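Local coordinates for protein esterase (Capnocytophaga ochracea, PDB 4W9R) that is of unknown function but belongs to a putative esterase family and probably has the alpha/beta-hydrolase fold, extended here by a long helical C-terminal region, at residues 132-137 / 157-162; 168-173 / 204-209; 177-182 / 211-216. One frame throughout, in Å; residues are numbered along the deposited sequence.

Interaction 1 of 3, residues 132-137 / 157-162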
ATOM      1  N   TYR B 132       9.890 -14.720  17.732  1.00 23.52           N
ATOM      2  CA  TYR B 132      10.274 -15.838  16.879  1.00 31.35           C
ATOM      3  C   TYR B 132      11.784 -15.838  16.626  1.00 40.30           C
ATOM      4  O   TYR B 132      12.347 -16.841  16.186  1.00 49.64           O
ATOM      5  CB  TYR B 132       9.502 -15.798  15.560  1.00 24.60           C
ATOM      6  CG  TYR B 132       8.037 -16.123  15.731  1.00 27.37           C
ATOM      7  CD1 TYR B 132       7.630 -17.413  16.042  1.00 27.22           C
ATOM      8  CD2 TYR B 132       7.062 -15.145  15.593  1.00 36.29           C
ATOM      9  CE1 TYR B 132       6.294 -17.720  16.209  1.00 24.44           C
ATOM     10  CE2 TYR B 132       5.720 -15.445  15.757  1.00 27.20           C
ATOM     11  CZ  TYR B 132       5.344 -16.737  16.065  1.00 31.43           C
ATOM     12  OH  TYR B 132       4.016 -17.051  16.233  1.00 34.23           O
HETATM   13  N   MSE B 133      12.431 -14.713  16.919  1.00 38.45           N
HETATM   14  CA  MSE B 133      13.887 -14.609  16.854  1.00 41.24           C
HETATM   15  C   MSE B 133      14.566 -15.424  17.951  1.00 45.52           C
HETATM   16  O   MSE B 133      15.726 -15.813  17.822  1.00 48.54           O
HETATM   17  CB  MSE B 133      14.327 -13.149  16.972  1.00 33.96           C
HETATM   18  CG  MSE B 133      14.204 -12.337  15.700  1.00 49.52           C
HETATM   19 SE   MSE B 133      14.516 -10.445  16.053  0.59 62.10          SE
HETATM   20  CE  MSE B 133      16.060 -10.618  17.220  1.00 32.59           C
ATOM     21  N   LEU B 134      13.839 -15.668  19.036  1.00 43.91           N
ATOM     22  CA  LEU B 134      14.406 -16.322  20.210  1.00 46.15           C
ATOM     23  C   LEU B 134      14.251 -17.841  20.164  1.00 57.65           C
ATOM     24  O   LEU B 134      14.611 -18.533  21.117  1.00 59.66           O
ATOM     25  CB  LEU B 134      13.760 -15.768  21.482  1.00 35.15           C
ATOM     26  CG  LEU B 134      13.749 -14.241  21.609  1.00 38.43           C
ATOM     27  CD1 LEU B 134      13.130 -13.809  22.929  1.00 42.57           C
ATOM     28  CD2 LEU B 134      15.150 -13.669  21.458  1.00 34.14           C
ATOM     29  N   ALA B 135      13.707 -18.350  19.062  1.00 72.31           N
ATOM     30  CA  ALA B 135      13.501 -19.787  18.891  1.00 81.45           C
ATOM     31  C   ALA B 135      14.814 -20.564  18.986  1.00 80.41           C
ATOM     32  O   ALA B 135      15.785 -20.249  18.298  1.00 73.41           O
ATOM     33  CB  ALA B 135      12.818 -20.067  17.562  1.00 90.52           C
ATOM     34  N   GLU B 136      14.830 -21.578  19.846  1.00 86.90           N
ATOM     35  CA  GLU B 136      16.038 -22.354  20.112  1.00 89.85           C
ATOM     36  C   GLU B 136      16.336 -23.398  19.036  1.00 96.79           C
ATOM     37  O   GLU B 136      17.498 -23.692  18.753  1.00102.76           O
ATOM     38  CB  GLU B 136      15.930 -23.042  21.476  1.00 74.77           C
ATOM     39  N   LYS B 137      15.287 -23.947  18.433  1.00 90.34           N
ATOM     40  CA  LYS B 137      15.428 -25.081  17.521  1.00 92.75           C
ATOM     41  C   LYS B 137      16.002 -24.673  16.168  1.00 98.04           C
ATOM     42  O   LYS B 137      17.104 -25.081  15.799  1.00107.12           O
ATOM     43  CB  LYS B 137      14.075 -25.770  17.324  1.00 80.89           C
ATOM     44  N   GLU B 157      17.172  -5.267  25.129  1.00 50.65           N
ATOM     45  CA  GLU B 157      18.520  -5.807  25.267  1.00 43.84           C
ATOM     46  C   GLU B 157      18.587  -7.283  24.884  1.00 47.73           C
ATOM     47  O   GLU B 157      19.584  -7.741  24.326  1.00 45.50           O
ATOM     48  CB  GLU B 157      19.024  -5.618  26.699  1.00 46.24           C
ATOM     49  N   GLU B 158      17.522  -8.022  25.180  1.00 47.33           N
ATOM     50  CA  GLU B 158      17.502  -9.456  24.913  1.00 42.75           C
ATOM     51  C   GLU B 158      17.435  -9.745  23.416  1.00 40.54           C
ATOM     52  O   GLU B 158      18.041 -10.703  22.936  1.00 38.55           O
ATOM     53  CB  GLU B 158      16.329 -10.122  25.636  1.00 42.35           C
ATOM     54  CG  GLU B 158      16.311 -11.638  25.513  1.00 58.00           C
ATOM     55  CD  GLU B 158      15.419 -12.299  26.546  1.00 72.15           C
ATOM     56  OE1 GLU B 158      15.183 -11.684  27.607  1.00 68.83           O
ATOM     57  OE2 GLU B 158      14.957 -13.432  26.297  1.00 79.37           O
ATOM     58  N   PHE B 159      16.700  -8.916  22.681  1.00 41.77           N
ATOM     59  CA  PHE B 159      16.625  -9.062  21.231  1.00 36.74           C
ATOM     60  C   PHE B 159      17.914  -8.576  20.578  1.00 42.84           C
ATOM     61  O   PHE B 159      18.250  -8.985  19.466  1.00 43.34           O
ATOM     62  CB  PHE B 159      15.421  -8.301  20.668  1.00 25.06           C
ATOM     63  CG  PHE B 159      14.100  -8.939  20.987  1.00 29.29           C
ATOM     64  CD1 PHE B 159      13.700 -10.095  20.335  1.00 35.68           C
ATOM     65  CD2 PHE B 159      13.257  -8.386  21.938  1.00 24.01           C
ATOM     66  CE1 PHE B 159      12.486 -10.689  20.628  1.00 35.97           C
ATOM     67  CE2 PHE B 159      12.041  -8.973  22.235  1.00 24.81           C
ATOM     68  CZ  PHE B 159      11.655 -10.126  21.579  1.00 28.49           C
ATOM     69  N   SER B 160      18.633  -7.705  21.280  1.00 44.86           N
ATOM     70  CA  SER B 160      19.917  -7.210  20.802  1.00 45.98           C
ATOM     71  C   SER B 160      20.928  -8.346  20.715  1.00 43.63           C
ATOM     72  O   SER B 160      21.681  -8.448  19.746  1.00 40.82           O
ATOM     73  CB  SER B 160      20.442  -6.102  21.716  1.00 51.71           C
ATOM     74  OG  SER B 160      21.695  -5.618  21.267  1.00 58.98           O
ATOM     75  N   HIS B 161      20.934  -9.201  21.731  1.00 48.29           N
ATOM     76  CA  HIS B 161      21.832 -10.348  21.767  1.00 46.45           C
ATOM     77  C   HIS B 161      21.514 -11.331  20.648  1.00 45.16           C
ATOM     78  O   HIS B 161      22.416 -11.930  20.060  1.00 48.07           O
ATOM     79  CB  HIS B 161      21.752 -11.049  23.124  1.00 46.83           C
ATOM     80  CG  HIS B 161      22.213 -10.200  24.267  1.00 74.90           C
ATOM     81  ND1 HIS B 161      21.729 -10.349  25.549  1.00 81.53           N
ATOM     82  CD2 HIS B 161      23.116  -9.192  24.321  1.00 79.57           C
ATOM     83  CE1 HIS B 161      22.311  -9.468  26.342  1.00 83.59           C
ATOM     84  NE2 HIS B 161      23.159  -8.755  25.623  1.00 80.87           N
ATOM     85  N   ALA B 162      20.228 -11.491  20.354  1.00 36.53           N
ATOM     86  CA  ALA B 162      19.791 -12.406  19.306  1.00 43.06           C
ATOM     87  C   ALA B 162      20.240 -11.916  17.932  1.00 52.75           C
ATOM     88  O   ALA B 162      20.667 -12.709  17.090  1.00 52.69           O
ATOM     89  CB  ALA B 162      18.282 -12.575  19.343  1.00 33.10           C
TER
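Leu134 spreads its isobutyl group against Phe159 and Ala162 of helix 156-165, with Glu158 at the margin, and loses more surface to the contact than any other residue in the two segments. Its CG hangs beside the backbone N (chi1 -51°), which points the branch at the helix. CG and CD1 both lie against Phe159 CE1, with CG 3.9 Å from Phe159 CE1, and the leucine and phenylalanine side chains cross at about a right angle. The other branch reaches Ala162, Leu134 CD2 lying 3.9 Å from Ala162 CB. A forked aliphatic chain suits this place because both methyls share the Phe159 ring, while CD2 also meets Ala162.

Met133, modelled as selenomethionine, works from the neighbouring position. Its chain runs out straight through chi2 and then bends at chi3 (44°), so the terminal methyl turns back to the helix. Met133 CE lies near the plane of the Phe159 ring, at its edge, 3.9 Å from Phe159 CD1. The same methyl packs 3.6 Å from Ala162 CB, and the short alanine lets it come close to the helix backbone.

In the alpha/beta-hydrolase framework, this joins the loop between helix 123-128 and strand 143-149 to helix 156-165, which precedes strand 171-180. The contact is apolar packing near the surface of the fold.

Phe159 is the buried partner. With CG beside the backbone N (chi1 -72°), its ring reaches across to both loop residues, while Tyr131 packs against it edge-to-face. A wide ring is large enough to touch both Met133 and Leu134 at once. The extended chain of Glu158 brings OE2 to 3.9 Å from Leu134 CD1; a carboxylate fits such an exposed position. Tyr132 turns from the helix instead, its OH hydrogen-bonded to Phe96 O.

Interaction 2 of 3, residues 168-173 / 204-209; sequences PNRLFY and SVEYHF
Glu206 O is gripped twice: by Tyr173 N at 2.9 Å, in a nearly straight bond (172°), and by the weaker CA-H of Phe172. This carbonyl is one rung of a parallel ladder between strands 171-180 and 205-213, the two strands of a beta-alpha-beta crossover through helix 183-196, at one edge of the alpha/beta-hydrolase sheet. Leu171 O accepts from Glu206 N at 2.8 Å, and Tyr173 O from His208 N.

The Glu206 side chain, CG anti to the backbone N and extended beyond it, lies alongside Phe172 and carries a bond on each oxygen. OE1 forms a salt bridge with Arg170 NH2 at 2.9 Å; the arginine is straight from CG to NE, and its N-H meets the oxygen from above the carboxylate plane. OE2 gives its anti lone pair to His208 NE2, in the plane of the imidazole. This pairing would probably favour a charged histidine. Phe172, whose ring edge is turned to the carboxylate, is itself buried, under Met231 and Cys232 of helix 217-232, where an aromatic ring suits.

On the face bearing Leu171, Tyr173, Val205 and Tyr207, Leu171 CB packs on Val205 CG2. The two tyrosine rings, side by side beneath helix 183-196, are nearly parallel but slid apart, Tyr173 CD2 resting 3.5 Å from Tyr207 CE2.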
ATOM      1  N   PRO B 168      21.478 -19.178  11.067  1.00 53.18           N
ATOM      2  CA  PRO B 168      22.211 -20.048  10.138  1.00 51.94           C
ATOM      3  C   PRO B 168      22.247 -19.538   8.695  1.00 49.43           C
ATOM      4  O   PRO B 168      23.299 -19.631   8.064  1.00 58.01           O
ATOM      5  CB  PRO B 168      21.446 -21.381  10.224  1.00 50.41           C
ATOM      6  CG  PRO B 168      20.171 -21.075  10.958  1.00 51.47           C
ATOM      7  CD  PRO B 168      20.504 -19.942  11.863  1.00 52.27           C
ATOM      8  N   ASN B 169      21.141 -19.008   8.178  1.00 51.70           N
ATOM      9  CA  ASN B 169      21.139 -18.533   6.797  1.00 51.88           C
ATOM     10  C   ASN B 169      20.891 -17.032   6.654  1.00 53.76           C
ATOM     11  O   ASN B 169      21.824 -16.264   6.422  1.00 52.51           O
ATOM     12  CB  ASN B 169      20.090 -19.297   5.987  1.00 49.57           C
ATOM     13  CG  ASN B 169      20.044 -18.866   4.532  1.00 59.31           C
ATOM     14  OD1 ASN B 169      21.037 -18.390   3.981  1.00 69.89           O
ATOM     15  ND2 ASN B 169      18.886 -19.031   3.902  1.00 51.01           N
ATOM     16  N   ARG B 170      19.639 -16.611   6.810  1.00 58.11           N
ATOM     17  CA  ARG B 170      19.303 -15.199   6.659  1.00 50.34           C
ATOM     18  C   ARG B 170      18.109 -14.792   7.514  1.00 46.82           C
ATOM     19  O   ARG B 170      17.154 -15.554   7.674  1.00 39.55           O
ATOM     20  CB  ARG B 170      19.025 -14.876   5.188  1.00 44.39           C
ATOM     21  CG  ARG B 170      18.651 -13.423   4.916  1.00 45.72           C
ATOM     22  CD  ARG B 170      18.550 -13.156   3.426  1.00 48.51           C
ATOM     23  NE  ARG B 170      18.155 -11.783   3.123  1.00 45.55           N
ATOM     24  CZ  ARG B 170      16.936 -11.425   2.733  1.00 46.72           C
ATOM     25  NH1 ARG B 170      15.985 -12.339   2.597  1.00 45.87           N
ATOM     26  NH2 ARG B 170      16.668 -10.153   2.475  1.00 46.82           N
ATOM     27  N   LEU B 171      18.167 -13.579   8.052  1.00 42.12           N
ATOM     28  CA  LEU B 171      17.042 -13.008   8.777  1.00 36.66           C
ATOM     29  C   LEU B 171      16.770 -11.587   8.307  1.00 39.24           C
ATOM     30  O   LEU B 171      17.622 -10.706   8.438  1.00 42.42           O
ATOM     31  CB  LEU B 171      17.300 -13.020  10.283  1.00 37.15           C
ATOM     32  CG  LEU B 171      16.246 -12.289  11.119  1.00 37.33           C
ATOM     33  CD1 LEU B 171      14.862 -12.889  10.895  1.00 25.02           C
ATOM     34  CD2 LEU B 171      16.616 -12.312  12.591  1.00 32.03           C
ATOM     35  N   PHE B 172      15.582 -11.371   7.754  1.00 32.99           N
ATOM     36  CA  PHE B 172      15.155 -10.034   7.367  1.00 35.34           C
ATOM     37  C   PHE B 172      14.204  -9.476   8.415  1.00 34.03           C
ATOM     38  O   PHE B 172      13.104  -9.996   8.603  1.00 35.95           O
ATOM     39  CB  PHE B 172      14.484 -10.050   5.992  1.00 29.69           C
ATOM     40  CG  PHE B 172      14.032  -8.696   5.522  1.00 36.84           C
ATOM     41  CD1 PHE B 172      14.895  -7.867   4.823  1.00 40.05           C
ATOM     42  CD2 PHE B 172      12.744  -8.250   5.779  1.00 26.90           C
ATOM     43  CE1 PHE B 172      14.484  -6.619   4.390  1.00 38.41           C
ATOM     44  CE2 PHE B 172      12.327  -7.002   5.348  1.00 32.27           C
ATOM     45  CZ  PHE B 172      13.199  -6.187   4.653  1.00 37.86           C
ATOM     46  N   TYR B 173      14.630  -8.419   9.100  1.00 23.18           N
ATOM     47  CA  TYR B 173      13.797  -7.804  10.124  1.00 22.26           C
ATOM     48  C   TYR B 173      13.427  -6.373   9.755  1.00 27.98           C
ATOM     49  O   TYR B 173      14.295  -5.561   9.436  1.00 25.11           O
ATOM     50  CB  TYR B 173      14.499  -7.827  11.482  1.00 18.82           C
ATOM     51  CG  TYR B 173      13.668  -7.231  12.595  1.00 36.86           C
ATOM     52  CD1 TYR B 173      12.665  -7.971  13.210  1.00 31.07           C
ATOM     53  CD2 TYR B 173      13.878  -5.927  13.028  1.00 27.07           C
ATOM     54  CE1 TYR B 173      11.899  -7.431  14.224  1.00 35.57           C
ATOM     55  CE2 TYR B 173      13.116  -5.379  14.043  1.00 29.80           C
ATOM     56  CZ  TYR B 173      12.129  -6.135  14.637  1.00 39.61           C
ATOM     57  OH  TYR B 173      11.369  -5.594  15.648  1.00 41.67           O
ATOM     58  N   SER B 204      24.537 -12.052   9.023  1.00 41.67           N
ATOM     59  CA  SER B 204      23.467 -12.886   8.483  1.00 40.59           C
ATOM     60  C   SER B 204      22.106 -12.205   8.603  1.00 44.78           C
ATOM     61  O   SER B 204      21.107 -12.692   8.071  1.00 40.61           O
ATOM     62  CB  SER B 204      23.429 -14.239   9.195  1.00 37.07           C
ATOM     63  OG  SER B 204      23.080 -14.087  10.561  1.00 39.83           O
ATOM     64  N   VAL B 205      22.074 -11.079   9.307  1.00 35.23           N
ATOM     65  CA  VAL B 205      20.826 -10.372   9.557  1.00 42.15           C
ATOM     66  C   VAL B 205      20.744  -9.058   8.788  1.00 39.85           C
ATOM     67  O   VAL B 205      21.657  -8.236   8.843  1.00 39.50           O
ATOM     68  CB  VAL B 205      20.646 -10.083  11.059  1.00 37.27           C
ATOM     69  CG1 VAL B 205      19.397  -9.252  11.300  1.00 32.65           C
ATOM     70  CG2 VAL B 205      20.594 -11.383  11.845  1.00 40.27           C
ATOM     71  N   GLU B 206      19.643  -8.870   8.066  1.00 40.37           N
ATOM     72  CA  GLU B 206      19.361  -7.598   7.418  1.00 38.67           C
ATOM     73  C   GLU B 206      18.321  -6.845   8.242  1.00 42.69           C
ATOM     74  O   GLU B 206      17.160  -7.247   8.312  1.00 43.54           O
ATOM     75  CB  GLU B 206      18.873  -7.815   5.986  1.00 39.46           C
ATOM     76  CG  GLU B 206      18.630  -6.535   5.203  1.00 52.65           C
ATOM     77  CD  GLU B 206      18.257  -6.804   3.758  1.00 60.68           C
ATOM     78  OE1 GLU B 206      18.437  -7.955   3.301  1.00 61.71           O
ATOM     79  OE2 GLU B 206      17.783  -5.869   3.078  1.00 52.45           O
ATOM     80  N   TYR B 207      18.751  -5.753   8.866  1.00 42.97           N
ATOM     81  CA  TYR B 207      17.918  -5.025   9.818  1.00 34.03           C
ATOM     82  C   TYR B 207      17.428  -3.694   9.256  1.00 34.70           C
ATOM     83  O   TYR B 207      18.216  -2.895   8.751  1.00 39.56           O
ATOM     84  CB  TYR B 207      18.695  -4.789  11.117  1.00 20.06           C
ATOM     85  CG  TYR B 207      17.936  -4.032  12.185  1.00 33.68           C
ATOM     86  CD1 TYR B 207      17.918  -2.642  12.202  1.00 34.22           C
ATOM     87  CD2 TYR B 207      17.254  -4.706  13.189  1.00 35.70           C
ATOM     88  CE1 TYR B 207      17.227  -1.948  13.173  1.00 36.51           C
ATOM     89  CE2 TYR B 207      16.566  -4.019  14.170  1.00 35.79           C
ATOM     90  CZ  TYR B 207      16.557  -2.640  14.158  1.00 40.33           C
ATOM     91  OH  TYR B 207      15.876  -1.947  15.128  1.00 46.17           O
ATOM     92  N   HIS B 208      16.125  -3.455   9.363  1.00 35.46           N
ATOM     93  CA  HIS B 208      15.545  -2.192   8.923  1.00 29.09           C
ATOM     94  C   HIS B 208      14.561  -1.634   9.943  1.00 29.11           C
ATOM     95  O   HIS B 208      13.588  -2.295  10.306  1.00 37.04           O
ATOM     96  CB  HIS B 208      14.844  -2.362   7.571  1.00 22.09           C
ATOM     97  CG  HIS B 208      15.773  -2.693   6.446  1.00 32.85           C
ATOM     98  ND1 HIS B 208      16.599  -1.757   5.864  1.00 37.08           N
ATOM     99  CD2 HIS B 208      16.002  -3.857   5.793  1.00 30.67           C
ATOM    100  CE1 HIS B 208      17.300  -2.330   4.901  1.00 42.83           C
ATOM    101  NE2 HIS B 208      16.956  -3.604   4.838  1.00 39.84           N
ATOM    102  N   PHE B 209      14.821  -0.417  10.406  1.00 27.45           N
ATOM    103  CA  PHE B 209      13.870   0.295  11.248  1.00 26.58           C
ATOM    104  C   PHE B 209      13.511   1.641  10.632  1.00 30.10           C
ATOM    105  O   PHE B 209      14.361   2.520  10.496  1.00 40.23           O
ATOM    106  CB  PHE B 209      14.422   0.502  12.657  1.00 25.94           C
ATOM    107  CG  PHE B 209      13.626   1.479  13.475  1.00 32.99           C
ATOM    108  CD1 PHE B 209      12.327   1.183  13.858  1.00 32.36           C
ATOM    109  CD2 PHE B 209      14.172   2.692  13.858  1.00 34.65           C
ATOM    110  CE1 PHE B 209      11.589   2.080  14.609  1.00 39.58           C
ATOM    111  CE2 PHE B 209      13.440   3.594  14.613  1.00 26.33           C
ATOM    112  CZ  PHE B 209      12.146   3.287  14.987  1.00 35.00           C
TER

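Interaction 3 of 3, residues 177-182 / 211-216; sequences TADVEN and DFKGSS
Asp211 begins the second segment alongside Thr177, the two side chains pointing the same way. Asp211 OD1 lies 3.8 Å from Thr177 CG2, whereas OD2 is hydrogen-bonded to Tyr186 OH on helix 183-196, so the carboxylate links its strand to the helix. Thr177, beta-branched, suits a buried strand position beneath that helix.

At Phe212 the pairing is firmest. Its N donates to Thr177 O at 2.8 Å, nearly along the C=O axis, and its O receives a CA-H contact from Ala178. The phenylalanine ring, with CG beside the backbone N (chi1 -65°), turns an edge to Thr177 O. It packs under Ala220 of helix 217-232, and the small Ala178 lies on the same face.

Lys213 is poorly ordered; its aliphatic CG runs 3.8 Å from Asp179 OD2, and the long chain suits an exposed position.

This is the C-terminal end of the parallel pair 171-180 and 205-213 of the beta-alpha-beta unit completed by helix 183-196, at one edge of an alpha/beta-hydrolase sheet, where the chain after the second strand turns a corner. Gly214 makes the corner with positive phi (79°), a conformation that glycine adopts easily. Asp179 OD1 accepts from Gly214 N at 2.9 Å through its syn lone pair; with CG in the crowded position between backbone N and carbonyl carbon (chi1 65°), the short aspartate sets its carboxylate at the turn.

Beyond the corner, Ser215 O lies over the small Ala178 CB and takes a weak bond from Val180 N. Val180 also covers this residue with CB and CG2. Ser216 N, just before helix 217-232, is hydrogen-bonded to a glycerol, probably from the crystallisation liquor. Both carboxylate oxygens of Glu181 accept backbone N-H groups from Lys242 and Glu243 of the second subunit.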
ATOM      1  N   THR B 177       7.227   2.492  12.869  1.00 27.62           N
ATOM      2  CA  THR B 177       6.362   3.157  13.834  1.00 32.71           C
ATOM      3  C   THR B 177       6.007   4.568  13.364  1.00 33.45           C
ATOM      4  O   THR B 177       6.688   5.140  12.512  1.00 37.10           O
ATOM      5  CB  THR B 177       7.016   3.222  15.230  1.00 36.14           C
ATOM      6  OG1 THR B 177       6.120   3.855  16.151  1.00 47.72           O
ATOM      7  CG2 THR B 177       8.320   4.000  15.174  1.00 25.61           C
ATOM      8  N   ALA B 178       4.930   5.114  13.917  1.00 25.07           N
ATOM      9  CA  ALA B 178       4.459   6.449  13.560  1.00 26.70           C
ATOM     10  C   ALA B 178       4.055   7.196  14.822  1.00 29.80           C
ATOM     11  O   ALA B 178       3.516   6.597  15.745  1.00 28.31           O
ATOM     12  CB  ALA B 178       3.296   6.366  12.588  1.00 30.81           C
ATOM     13  N   ASP B 179       4.345   8.492  14.879  1.00 32.20           N
ATOM     14  CA  ASP B 179       4.104   9.264  16.097  1.00 32.57           C
ATOM     15  C   ASP B 179       2.762  10.001  16.198  1.00 37.28           C
ATOM     16  O   ASP B 179       2.424  10.492  17.275  1.00 34.84           O
ATOM     17  CB  ASP B 179       5.235  10.281  16.287  1.00 30.66           C
ATOM     18  CG  ASP B 179       5.271  11.328  15.195  1.00 40.98           C
ATOM     19  OD1 ASP B 179       4.889  11.010  14.049  1.00 45.32           O
ATOM     20  OD2 ASP B 179       5.680  12.473  15.483  1.00 52.76           O
ATOM     21  N   VAL B 180       1.980  10.073  15.122  1.00 40.41           N
ATOM     22  CA  VAL B 180       0.808  10.948  15.173  1.00 30.85           C
ATOM     23  C   VAL B 180      -0.353  10.286  15.907  1.00 34.45           C
ATOM     24  O   VAL B 180      -0.885   9.260  15.483  1.00 42.72           O
ATOM     25  CB  VAL B 180       0.342  11.364  13.767  1.00 30.40           C
ATOM     26  CG1 VAL B 180      -0.974  12.120  13.850  1.00 23.57           C
ATOM     27  CG2 VAL B 180       1.402  12.219  13.096  1.00 19.95           C
ATOM     28  N   GLU B 181      -0.722  10.915  17.021  1.00 32.14           N
ATOM     29  CA  GLU B 181      -1.715  10.426  17.976  1.00 31.11           C
ATOM     30  C   GLU B 181      -1.332   9.043  18.496  1.00 35.12           C
ATOM     31  O   GLU B 181      -2.175   8.307  19.007  1.00 47.18           O
ATOM     32  CB  GLU B 181      -3.106  10.378  17.333  1.00 27.67           C
ATOM     33  CG  GLU B 181      -3.641  11.725  16.862  1.00 38.00           C
ATOM     34  CD  GLU B 181      -4.323  12.510  17.970  1.00 47.09           C
ATOM     35  OE1 GLU B 181      -4.359  12.019  19.118  1.00 40.62           O
ATOM     36  OE2 GLU B 181      -4.829  13.620  17.691  1.00 44.85           O
ATOM     37  N   ASN B 182      -0.062   8.689  18.334  1.00 33.47           N
ATOM     38  CA  ASN B 182       0.508   7.468  18.894  1.00 37.67           C
ATOM     39  C   ASN B 182       1.370   7.625  20.146  1.00 42.35           C
ATOM     40  O   ASN B 182       1.929   6.638  20.623  1.00 56.63           O
ATOM     41  CB  ASN B 182       1.309   6.741  17.823  1.00 33.29           C
ATOM     42  CG  ASN B 182       1.063   5.248  17.837  1.00 35.76           C
ATOM     43  OD1 ASN B 182       0.033   4.783  18.329  1.00 30.06           O
ATOM     44  ND2 ASN B 182       2.005   4.486  17.297  1.00 46.07           N
ATOM     45  N   ASP B 211      11.254   4.998  10.931  1.00 30.88           N
ATOM     46  CA  ASP B 211      10.435   5.857  11.770  1.00 34.07           C
ATOM     47  C   ASP B 211       9.648   6.832  10.903  1.00 39.94           C
ATOM     48  O   ASP B 211      10.228   7.708  10.261  1.00 45.21           O
ATOM     49  CB  ASP B 211      11.309   6.615  12.775  1.00 40.64           C
ATOM     50  CG  ASP B 211      10.518   7.595  13.621  1.00 51.44           C
ATOM     51  OD1 ASP B 211       9.294   7.403  13.776  1.00 55.79           O
ATOM     52  OD2 ASP B 211      11.123   8.556  14.138  1.00 58.96           O
ATOM     53  N   PHE B 212       8.327   6.689  10.894  1.00 31.33           N
ATOM     54  CA  PHE B 212       7.496   7.601  10.120  1.00 31.48           C
ATOM     55  C   PHE B 212       7.075   8.751  11.015  1.00 43.73           C
ATOM     56  O   PHE B 212       6.259   8.582  11.919  1.00 57.88           O
ATOM     57  CB  PHE B 212       6.258   6.890   9.565  1.00 25.80           C
ATOM     58  CG  PHE B 212       6.565   5.815   8.562  1.00 28.32           C
ATOM     59  CD1 PHE B 212       6.814   4.516   8.970  1.00 38.86           C
ATOM     60  CD2 PHE B 212       6.584   6.101   7.206  1.00 30.29           C
ATOM     61  CE1 PHE B 212       7.087   3.524   8.046  1.00 33.14           C
ATOM     62  CE2 PHE B 212       6.857   5.114   6.278  1.00 30.44           C
ATOM     63  CZ  PHE B 212       7.109   3.824   6.698  1.00 26.46           C
ATOM     64  N   LYS B 213       7.613   9.932  10.740  1.00 47.25           N
ATOM     65  CA  LYS B 213       7.369  11.080  11.596  1.00 52.73           C
ATOM     66  C   LYS B 213       6.420  12.043  10.902  1.00 45.86           C
ATOM     67  O   LYS B 213       6.605  12.379   9.733  1.00 48.72           O
ATOM     68  CB  LYS B 213       8.684  11.772  11.958  1.00 58.38           C
ATOM     69  CG  LYS B 213       8.567  12.764  13.105  1.00 78.28           C
ATOM     70  CD  LYS B 213       9.936  13.236  13.570  1.00 90.01           C
ATOM     71  CE  LYS B 213      10.778  12.074  14.075  1.00 97.05           C
ATOM     72  NZ  LYS B 213      12.122  12.515  14.541  1.00 96.87           N
ATOM     73  N   GLY B 214       5.394  12.474  11.627  1.00 36.29           N
ATOM     74  CA  GLY B 214       4.369  13.328  11.062  1.00 43.40           C
ATOM     75  C   GLY B 214       3.387  12.520  10.238  1.00 42.20           C
ATOM     76  O   GLY B 214       2.632  13.069   9.436  1.00 58.34           O
ATOM     77  N   SER B 215       3.402  11.206  10.439  1.00 26.99           N
ATOM     78  CA  SER B 215       2.520  10.308   9.705  1.00 31.93           C
ATOM     79  C   SER B 215       1.526   9.611  10.625  1.00 37.48           C
ATOM     80  O   SER B 215       1.866   9.232  11.746  1.00 29.94           O
ATOM     81  CB  SER B 215       3.338   9.265   8.944  1.00 35.47           C
ATOM     82  OG  SER B 215       2.489   8.329   8.300  1.00 42.18           O
ATOM     83  N   SER B 216       0.297   9.447  10.146  1.00 40.87           N
ATOM     84  CA  SER B 216      -0.705   8.682  10.876  1.00 30.63           C
ATOM     85  C   SER B 216      -0.306   7.213  10.911  1.00 34.15           C
ATOM     86  O   SER B 216       0.367   6.722  10.002  1.00 36.72           O
ATOM     87  CB  SER B 216      -2.088   8.846  10.246  1.00 40.26           C
ATOM     88  OG  SER B 216      -2.606  10.144  10.478  1.00 53.53           O
TER

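Interactions 2 and 3 are two stretches of the same parallel pair, strands 171-180 and 205-213, with centres about 24 Å apart; Phe209 CE1 meets Thr177 CG2 at 3.8 Å between them. Interaction 1 belongs to the layer packed on the sheet: its centre lies about 12 Å from that of interaction 2, and Met133 CG reaches Leu171 CD2 at 3.9 Å, so the loop packs against both the helix and the strand that follows it. Interactions 1 and 3 do not touch, their nearest atoms being about 15 Å apart. The bound glycerol and the second subunit lie beside interaction 3; neither defines an active site.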